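PDB 3ZRP: serine-pyruvate aminotransferase (agxt) from Sulfolobus solfataricus, which probably transfers the amino group of serine to pyruvate, and perhaps of alanine to glyoxylate, using pyridoxal 5'-phosphate as cofactor. Local coordinates for residues 64-76 against 210-224. Numbering follows the deposited sequence. Where two conformers were deposited one is given.
With PLP (pyridoxal-5'-phosphate), chain C.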
ATOM      1  N   THR A  64       3.880   6.458   6.795  1.00 17.62           N
ATOM      2  CA  THR A  64       4.849   7.211   5.955  1.00 17.25           C
ATOM      3  C   THR A  64       4.258   7.783   4.623  1.00 16.04           C
ATOM      4  O   THR A  64       4.604   8.902   4.211  1.00 17.70           O
ATOM      5  CB  THR A  64       6.125   6.315   5.641  1.00 15.95           C
ATOM      6  OG1 THR A  64       6.596   5.779   6.880  1.00 21.01           O
ATOM      7  CG2 THR A  64       7.188   7.134   4.973  1.00 17.79           C
ATOM      8  N   SER A  65       3.365   7.033   3.969  1.00 18.95           N
ATOM      9  CA  SER A  65       2.796   7.488   2.717  1.00 16.52           C
ATOM     10  C   SER A  65       1.799   8.607   3.067  1.00 14.57           C
ATOM     11  O   SER A  65       1.799   9.611   2.369  1.00 16.38           O
ATOM     12  CB  SER A  65       2.100   6.404   1.911  1.00 16.11           C
ATOM     13  OG  SER A  65       1.035   5.771   2.587  1.00 19.15           O
ATOM     14  N   ALA A  66       1.129   8.463   4.198  1.00 19.83           N
ATOM     15  CA  ALA A  66       0.220   9.550   4.649  1.00 18.23           C
ATOM     16  C   ALA A  66       1.037  10.822   4.899  1.00 19.98           C
ATOM     17  O   ALA A  66       0.691  11.898   4.418  1.00 20.64           O
ATOM     18  CB  ALA A  66      -0.563   9.155   5.885  1.00 19.42           C
ATOM     19  N   MET A  67       2.132  10.707   5.630  1.00 20.15           N
ATOM     20  CA  MET A  67       2.990  11.882   5.885  1.00 22.31           C
ATOM     21  C   MET A  67       3.443  12.542   4.575  1.00 23.41           C
ATOM     22  O   MET A  67       3.298  13.757   4.404  1.00 21.05           O
ATOM     23  CB  MET A  67       4.213  11.496   6.735  1.00 18.91           C
ATOM     24  CG  MET A  67       3.909  11.092   8.196  1.00 19.37           C
ATOM     25  SD  MET A  67       5.320  10.225   8.948  1.00 23.03           S
ATOM     26  CE  MET A  67       6.420  11.606   9.390  1.00 21.87           C
ATOM     27  N   GLU A  68       3.981  11.752   3.641  1.00 19.55           N
ATOM     28  CA  GLU A  68       4.462  12.300   2.378  1.00 20.01           C
ATOM     29  C   GLU A  68       3.346  12.946   1.530  1.00 21.93           C
ATOM     30  O   GLU A  68       3.576  13.966   0.846  1.00 24.40           O
ATOM     31  CB  GLU A  68       5.227  11.218   1.590  1.00 19.27           C
ATOM     32  CG  GLU A  68       5.826  11.723   0.268  1.00 18.25           C
ATOM     33  CD  GLU A  68       6.939  10.781  -0.278  1.00 20.34           C
ATOM     34  OE1 GLU A  68       7.162   9.676   0.279  1.00 23.36           O
ATOM     35  OE2 GLU A  68       7.546  11.163  -1.281  1.00 21.77           O
ATOM     36  N   SER A  69       2.144  12.373   1.596  1.00 22.09           N
ATOM     37  CA  SER A  69       0.983  12.927   0.900  1.00 20.23           C
ATOM     38  C   SER A  69       0.661  14.393   1.303  1.00 21.73           C
ATOM     39  O   SER A  69      -0.049  15.081   0.583  1.00 22.05           O
ATOM     40  CB  SER A  69      -0.237  12.021   1.031  1.00 19.38           C
ATOM     41  OG  SER A  69      -0.957  12.235   2.251  1.00 21.62           O
ATOM     42  N   VAL A  70       1.178  14.848   2.446  1.00 22.63           N
ATOM     43  CA  VAL A  70       1.035  16.260   2.881  1.00 20.77           C
ATOM     44  C   VAL A  70       1.711  17.224   1.889  1.00 24.62           C
ATOM     45  O   VAL A  70       1.317  18.382   1.763  1.00 23.78           O
ATOM     46  CB  VAL A  70       1.511  16.454   4.346  1.00 24.74           C
ATOM     47  CG1 VAL A  70       1.566  17.937   4.723  1.00 26.39           C
ATOM     48  CG2 VAL A  70       0.618  15.648   5.327  1.00 27.09           C
ATOM     49  N   THR A  71       2.674  16.730   1.104  1.00 21.39           N
ATOM     50  CA  THR A  71       3.232  17.528  -0.022  1.00 23.51           C
ATOM     51  C   THR A  71       2.162  18.028  -1.027  1.00 24.54           C
ATOM     52  O   THR A  71       2.432  18.970  -1.806  1.00 24.09           O
ATOM     53  CB  THR A  71       4.363  16.778  -0.756  1.00 23.58           C
ATOM     54  OG1 THR A  71       3.861  15.536  -1.279  1.00 21.31           O
ATOM     55  CG2 THR A  71       5.520  16.545   0.215  1.00 22.54           C
ATOM     56  N   SER A  72       0.970  17.404  -0.990  1.00 23.76           N
ATOM     57  CA  SER A  72      -0.199  17.785  -1.792  1.00 26.08           C
ATOM     58  C   SER A  72      -0.666  19.203  -1.450  1.00 27.25           C
ATOM     59  O   SER A  72      -1.427  19.826  -2.225  1.00 27.51           O
ATOM     60  CB  SER A  72      -1.368  16.816  -1.536  1.00 24.71           C
ATOM     61  OG  SER A  72      -1.062  15.462  -1.925  1.00 24.55           O
ATOM     62  N   LEU A  73      -0.241  19.694  -0.286  1.00 26.19           N
ATOM     63  CA  LEU A  73      -0.659  21.022   0.209  1.00 25.47           C
ATOM     64  C   LEU A  73       0.429  22.089   0.063  1.00 28.63           C
ATOM     65  O   LEU A  73       0.284  23.225   0.565  1.00 28.84           O
ATOM     66  CB  LEU A  73      -1.111  20.907   1.676  1.00 25.91           C
ATOM     67  CG  LEU A  73      -2.289  19.949   1.930  1.00 28.15           C
ATOM     68  CD1 LEU A  73      -2.580  19.869   3.419  1.00 27.76           C
ATOM     69  CD2 LEU A  73      -3.567  20.334   1.151  1.00 26.12           C
ATOM     70  N   LEU A  74       1.520  21.725  -0.618  1.00 26.90           N
ATOM     71  CA  LEU A  74       2.723  22.555  -0.659  1.00 26.29           C
ATOM     72  C   LEU A  74       3.094  23.034  -2.057  1.00 25.40           C
ATOM     73  O   LEU A  74       2.725  22.430  -3.077  1.00 24.46           O
ATOM     74  CB  LEU A  74       3.914  21.832  -0.007  1.00 26.70           C
ATOM     75  CG  LEU A  74       3.760  21.493   1.494  1.00 26.55           C
ATOM     76  CD1 LEU A  74       4.933  20.685   1.988  1.00 25.83           C
ATOM     77  CD2 LEU A  74       3.586  22.759   2.340  1.00 27.48           C
ATOM     78  N   LYS A  75       3.818  24.142  -2.071  1.00 28.22           N
ATOM     79  CA  LYS A  75       4.277  24.770  -3.302  0.60 29.26           C
ATOM     80  C   LYS A  75       5.783  24.966  -3.231  1.00 27.26           C
ATOM     81  O   LYS A  75       6.359  24.976  -2.137  1.00 26.81           O
ATOM     82  CB  LYS A  75       3.544  26.105  -3.526  0.60 34.60           C
ATOM     83  CG  LYS A  75       2.137  25.911  -4.082  0.60 37.46           C
ATOM     84  CD  LYS A  75       1.462  27.237  -4.420  0.60 47.25           C
ATOM     85  CE  LYS A  75       0.192  27.001  -5.227  0.60 47.69           C
ATOM     86  NZ  LYS A  75      -0.657  28.214  -5.357  0.60 49.70           N
ATOM     87  N   PRO A  76       6.445  25.121  -4.393  1.00 28.26           N
ATOM     88  CA  PRO A  76       7.905  25.257  -4.299  1.00 28.90           C
ATOM     89  C   PRO A  76       8.296  26.453  -3.399  1.00 28.88           C
ATOM     90  O   PRO A  76       7.590  27.491  -3.405  1.00 28.00           O
ATOM     91  CB  PRO A  76       8.331  25.490  -5.762  1.00 30.00           C
ATOM     92  CG  PRO A  76       7.254  24.844  -6.573  1.00 29.07           C
ATOM     93  CD  PRO A  76       5.982  25.159  -5.794  1.00 27.23           C
ATOM     94  N   LEU A 210      -6.403  21.605  -2.029  1.00 29.72           N
ATOM     95  CA  LEU A 210      -6.548  20.509  -2.987  1.00 25.64           C
ATOM     96  C   LEU A 210      -7.422  20.895  -4.165  1.00 34.68           C
ATOM     97  O   LEU A 210      -7.079  20.609  -5.310  1.00 31.56           O
ATOM     98  CB  LEU A 210      -7.133  19.271  -2.313  1.00 24.56           C
ATOM     99  CG  LEU A 210      -6.255  18.694  -1.194  1.00 21.53           C
ATOM    100  CD1 LEU A 210      -6.930  17.407  -0.738  1.00 24.01           C
ATOM    101  CD2 LEU A 210      -4.800  18.451  -1.729  1.00 26.67           C
ATOM    102  N   ASP A 211      -8.543  21.558  -3.873  1.00 31.59           N
ATOM    103  CA  ASP A 211      -9.530  21.843  -4.905  1.00 40.00           C
ATOM    104  C   ASP A 211      -9.178  23.031  -5.811  1.00 40.30           C
ATOM    105  O   ASP A 211      -9.692  23.127  -6.921  1.00 40.51           O
ATOM    106  CB  ASP A 211     -10.911  22.047  -4.273  1.00 41.83           C
ATOM    107  CG  ASP A 211     -11.567  20.740  -3.855  1.00 46.31           C
ATOM    108  OD1 ASP A 211     -11.357  19.703  -4.531  1.00 45.56           O
ATOM    109  OD2 ASP A 211     -12.313  20.756  -2.851  1.00 47.87           O
ATOM    110  N   SER A 212      -8.309  23.925  -5.345  1.00 36.76           N
ATOM    111  CA  SER A 212      -8.063  25.183  -6.062  1.00 38.87           C
ATOM    112  C   SER A 212      -6.618  25.460  -6.471  1.00 39.70           C
ATOM    113  O   SER A 212      -6.373  26.388  -7.240  1.00 37.72           O
ATOM    114  CB  SER A 212      -8.593  26.377  -5.253  1.00 37.53           C
ATOM    115  OG  SER A 212      -7.770  26.632  -4.127  1.00 44.06           O
ATOM    116  N   GLN A 213      -5.659  24.685  -5.961  1.00 32.71           N
ATOM    117  CA  GLN A 213      -4.257  24.961  -6.236  0.60 30.49           C
ATOM    118  C   GLN A 213      -3.526  23.738  -6.778  1.00 32.67           C
ATOM    119  O   GLN A 213      -3.968  22.598  -6.557  1.00 32.32           O
ATOM    120  CB  GLN A 213      -3.542  25.442  -4.971  0.60 32.45           C
ATOM    121  CG  GLN A 213      -4.276  26.535  -4.184  0.60 34.97           C
ATOM    122  CD  GLN A 213      -3.435  27.083  -3.037  0.60 37.13           C
ATOM    123  OE1 GLN A 213      -2.207  27.176  -3.135  0.60 38.35           O
ATOM    124  NE2 GLN A 213      -4.094  27.450  -1.945  0.60 41.58           N
ATOM    125  N   ASN A 214      -2.431  24.005  -7.495  1.00 30.29           N
ATOM    126  CA  ASN A 214      -1.454  22.996  -7.912  0.70 33.33           C
ATOM    127  C   ASN A 214      -0.565  22.633  -6.713  1.00 27.94           C
ATOM    128  O   ASN A 214      -0.674  23.234  -5.652  1.00 25.12           O
ATOM    129  CB  ASN A 214      -0.575  23.540  -9.044  0.70 35.14           C
ATOM    130  CG  ASN A 214      -1.380  23.997 -10.266  0.70 44.15           C
ATOM    131  OD1 ASN A 214      -1.993  23.183 -10.969  0.70 49.39           O
ATOM    132  ND2 ASN A 214      -1.370  25.310 -10.527  0.70 41.69           N
ATOM    133  N   SER A 215       0.341  21.661  -6.872  1.00 25.82           N
ATOM    134  CA  SER A 215       1.192  21.344  -5.741  1.00 21.42           C
ATOM    135  C   SER A 215       2.467  20.670  -6.214  1.00 21.27           C
ATOM    136  O   SER A 215       2.603  20.391  -7.390  1.00 23.02           O
ATOM    137  CB  SER A 215       0.486  20.391  -4.759  1.00 23.78           C
ATOM    138  OG  SER A 215       0.599  19.036  -5.209  1.00 23.31           O
ATOM    139  N   ILE A 216       3.365  20.415  -5.273  1.00 21.49           N
ATOM    140  CA  ILE A 216       4.620  19.723  -5.592  1.00 22.83           C
ATOM    141  C   ILE A 216       4.505  18.203  -5.450  1.00 24.25           C
ATOM    142  O   ILE A 216       5.531  17.491  -5.559  1.00 21.71           O
ATOM    143  CB  ILE A 216       5.785  20.230  -4.703  1.00 23.79           C
ATOM    144  CG1 ILE A 216       5.535  19.903  -3.206  1.00 22.47           C
ATOM    145  CG2 ILE A 216       6.009  21.750  -4.953  1.00 24.50           C
ATOM    146  CD1 ILE A 216       6.531  20.570  -2.246  1.00 23.61           C
ATOM    147  N   ALA A 217       3.304  17.690  -5.201  1.00 22.57           N
ATOM    148  CA  ALA A 217       3.136  16.223  -5.029  1.00 25.39           C
ATOM    149  C   ALA A 217       3.529  15.433  -6.288  1.00 25.18           C
ATOM    150  O   ALA A 217       3.512  15.953  -7.412  1.00 22.96           O
ATOM    151  CB  ALA A 217       1.702  15.883  -4.606  1.00 29.94           C
ATOM    152  N   GLY A 218       3.904  14.177  -6.074  1.00 23.13           N
ATOM    153  CA  GLY A 218       3.987  13.210  -7.153  1.00 24.44           C
ATOM    154  C   GLY A 218       2.615  12.819  -7.667  1.00 25.01           C
ATOM    155  O   GLY A 218       1.645  13.588  -7.626  1.00 25.67           O
ATOM    156  N   TYR A 219       2.533  11.612  -8.180  1.00 24.81           N
ATOM    157  CA  TYR A 219       1.299  11.103  -8.731  1.00 21.40           C
ATOM    158  C   TYR A 219       0.534  10.233  -7.721  1.00 22.47           C
ATOM    159  O   TYR A 219      -0.561  10.595  -7.307  1.00 22.33           O
ATOM    160  CB  TYR A 219       1.602  10.309  -9.991  1.00 23.96           C
ATOM    161  CG  TYR A 219       0.387   9.992 -10.843  1.00 24.72           C
ATOM    162  CD1 TYR A 219      -0.269  10.996 -11.562  1.00 23.08           C
ATOM    163  CD2 TYR A 219      -0.115   8.688 -10.903  1.00 25.52           C
ATOM    164  CE1 TYR A 219      -1.383  10.698 -12.352  1.00 27.92           C
ATOM    165  CE2 TYR A 219      -1.216   8.375 -11.696  1.00 26.85           C
ATOM    166  CZ  TYR A 219      -1.841   9.384 -12.413  1.00 27.17           C
ATOM    167  OH  TYR A 219      -2.919   9.064 -13.182  1.00 35.85           O
ATOM    168  N   TYR A 220       1.086   9.078  -7.343  1.00 19.56           N
ATOM    169  CA  TYR A 220       0.428   8.174  -6.395  1.00 21.19           C
ATOM    170  C   TYR A 220       0.009   8.814  -5.068  1.00 22.21           C
ATOM    171  O   TYR A 220      -1.032   8.431  -4.506  1.00 21.87           O
ATOM    172  CB  TYR A 220       1.334   6.982  -6.067  1.00 20.59           C
ATOM    173  CG  TYR A 220       0.587   5.729  -5.668  1.00 19.09           C
ATOM    174  CD1 TYR A 220      -0.215   5.052  -6.573  1.00 18.63           C
ATOM    175  CD2 TYR A 220       0.745   5.194  -4.380  1.00 20.12           C
ATOM    176  CE1 TYR A 220      -0.889   3.857  -6.196  1.00 18.37           C
ATOM    177  CE2 TYR A 220       0.095   4.013  -4.003  1.00 20.35           C
ATOM    178  CZ  TYR A 220      -0.715   3.363  -4.916  1.00 20.84           C
ATOM    179  OH  TYR A 220      -1.338   2.211  -4.516  1.00 22.40           O
ATOM    180  N   LEU A 221       0.798   9.763  -4.583  1.00 22.38           N
ATOM    181  CA  LEU A 221       0.559  10.367  -3.265  1.00 22.28           C
ATOM    182  C   LEU A 221      -0.022  11.761  -3.327  1.00 23.48           C
ATOM    183  O   LEU A 221      -0.056  12.458  -2.308  1.00 23.18           O
ATOM    184  CB  LEU A 221       1.815  10.372  -2.381  1.00 20.10           C
ATOM    185  CG  LEU A 221       2.426   8.980  -2.141  1.00 22.75           C
ATOM    186  CD1 LEU A 221       3.686   9.065  -1.269  1.00 25.54           C
ATOM    187  CD2 LEU A 221       1.437   8.005  -1.545  1.00 21.53           C
ATOM    188  N   ASP A 222      -0.463  12.181  -4.508  1.00 23.16           N
ATOM    189  CA  ASP A 222      -1.224  13.435  -4.578  1.00 22.60           C
ATOM    190  C   ASP A 222      -2.643  13.124  -4.110  1.00 22.90           C
ATOM    191  O   ASP A 222      -3.343  12.308  -4.731  1.00 24.69           O
ATOM    192  CB  ASP A 222      -1.191  14.008  -5.998  1.00 24.24           C
ATOM    193  CG  ASP A 222      -1.969  15.324  -6.140  1.00 29.13           C
ATOM    194  OD1 ASP A 222      -2.616  15.788  -5.170  1.00 24.85           O
ATOM    195  OD2 ASP A 222      -1.940  15.874  -7.258  1.00 29.38           O
ATOM    196  N   LEU A 223      -3.029  13.726  -2.980  1.00 23.23           N
ATOM    197  CA  LEU A 223      -4.338  13.547  -2.388  1.00 26.71           C
ATOM    198  C   LEU A 223      -5.489  13.941  -3.339  1.00 27.75           C
ATOM    199  O   LEU A 223      -6.587  13.379  -3.229  1.00 23.29           O
ATOM    200  CB  LEU A 223      -4.448  14.295  -1.050  1.00 26.04           C
ATOM    201  CG  LEU A 223      -3.538  13.782   0.085  1.00 24.74           C
ATOM    202  CD1 LEU A 223      -3.608  14.723   1.303  1.00 24.39           C
ATOM    203  CD2 LEU A 223      -3.888  12.303   0.451  1.00 24.85           C
ATOM    204  N   ARG A 224      -5.209  14.831  -4.298  1.00 24.79           N
ATOM    205  CA  ARG A 224      -6.174  15.135  -5.373  1.00 26.72           C
ATOM    206  C   ARG A 224      -6.624  13.907  -6.161  1.00 28.47           C
ATOM    207  O   ARG A 224      -7.761  13.839  -6.606  1.00 24.26           O
ATOM    208  CB  ARG A 224      -5.647  16.212  -6.330  1.00 26.57           C
ATOM    209  CG  ARG A 224      -5.403  17.550  -5.677  1.00 26.15           C
ATOM    210  CD  ARG A 224      -4.583  18.485  -6.568  1.00 28.38           C
ATOM    211  NE  ARG A 224      -4.262  19.708  -5.835  1.00 26.47           N
ATOM    212  CZ  ARG A 224      -3.373  19.788  -4.855  1.00 28.77           C
ATOM    213  NH1 ARG A 224      -2.664  18.709  -4.486  1.00 26.64           N
ATOM    214  NH2 ARG A 224      -3.170  20.945  -4.252  1.00 25.83           N
TER
HETATM  215  N1  PLP C1189       5.029   7.952  12.689  1.00 22.35           N
HETATM  216  C2  PLP C1189       5.042   7.273  13.886  1.00 25.13           C
HETATM  217  C2A PLP C1189       4.875   8.053  15.164  1.00 25.55           C
HETATM  218  C3  PLP C1189       5.189   5.868  13.915  1.00 23.99           C
HETATM  219  O3  PLP C1189       5.158   5.272  14.988  1.00 24.86           O
HETATM  220  C4  PLP C1189       5.322   5.147  12.723  1.00 26.73           C
HETATM  221  C4A PLP C1189       5.441   3.619  12.788  1.00 31.91           C
HETATM  222  C5  PLP C1189       5.329   5.882  11.519  1.00 24.54           C
HETATM  223  C6  PLP C1189       5.155   7.282  11.502  1.00 21.33           C
HETATM  224  C5A PLP C1189       5.480   5.235  10.174  1.00 21.58           C
HETATM  225  O4P PLP C1189       4.368   4.421   9.793  1.00 25.49           O
HETATM  226  P   PLP C1189       4.466   3.276   8.700  1.00 23.00           P
HETATM  227  O1P PLP C1189       3.066   2.749   8.688  1.00 19.31           O
HETATM  228  O2P PLP C1189       5.467   2.340   9.291  1.00 23.75           O
HETATM  229  O3P PLP C1189       4.910   3.995   7.475  1.00 17.64           O
HETATM  230  O   HOH W   1       4.337  13.301  -3.284  1.00 26.94           O
HETATM  231  O   HOH W   2      -0.420  25.620  -1.410  1.00 32.79           O
HETATM  232  O   HOH W   3      -0.423  23.159  -2.788  1.00 32.31           O
HETATM  233  O   HOH W   4      -1.923  26.874  -8.081  1.00 49.03           O
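Ser-69, Ser-72 and Lys-75, on a helix that tightens into a 3-10 turn and then opens into a loop, have Leu-221, Ala-217 and Ser-215 as their nearest backbone neighbours, so 64-76 and 210-224 run in opposite directions, with CA atoms of Ser-69 and Leu-221 4.9 Å apart. The polar centre is Ser-72. A chi1 of -62° sets Ser-72 OG beside its own backbone N, where it donates back to Ser-69 O in the carbonyl plane and takes a nearly straight bond from Leu-223 N (2.8 Å, 171° at the hydrogen). Ser-72 O is gripped end-on by Arg-224: NH1 comes in on a lone pair at 2.8 Å, whereas NH2 lies nearly along the C=O axis. Asp-222 OD1 holds the guanidinium from its edge through a salt bridge to NH1; OD1 also accepts Arg-224 N, which arrives from the other face of the carboxylate, capping helix 223-234. Leu-210 CD2 rests over one guanidinium face, toward its rim.

The contact belongs to the large, cofactor-binding domain of a fold-type I aminotransferase. Helix 63-69 brings its N-terminal end to the pyridoxal phosphate, where Thr-64 N donates to phosphate O3P, and Leu-223 and Ser-69 both pack on strands 55-60 and 197-202. Along that helix, Leu-221 sets CD1 against Glu-68 CG (3.7 Å), the two side chains crossing at about a right angle, and CD2 against Ser-65 CB. Glu-68 OE2 is hydrogen-bonded to Tyr-99 OH and to Tyr-219 N of the second subunit, OE1 to Tyr-220 N of that subunit.

Farther along, Ile-216 N donates to Leu-74 O, and the isoleucine forks: CD1 meets Leu-74 CB, while CG2 lies 3.5 Å from Pro-76 CD.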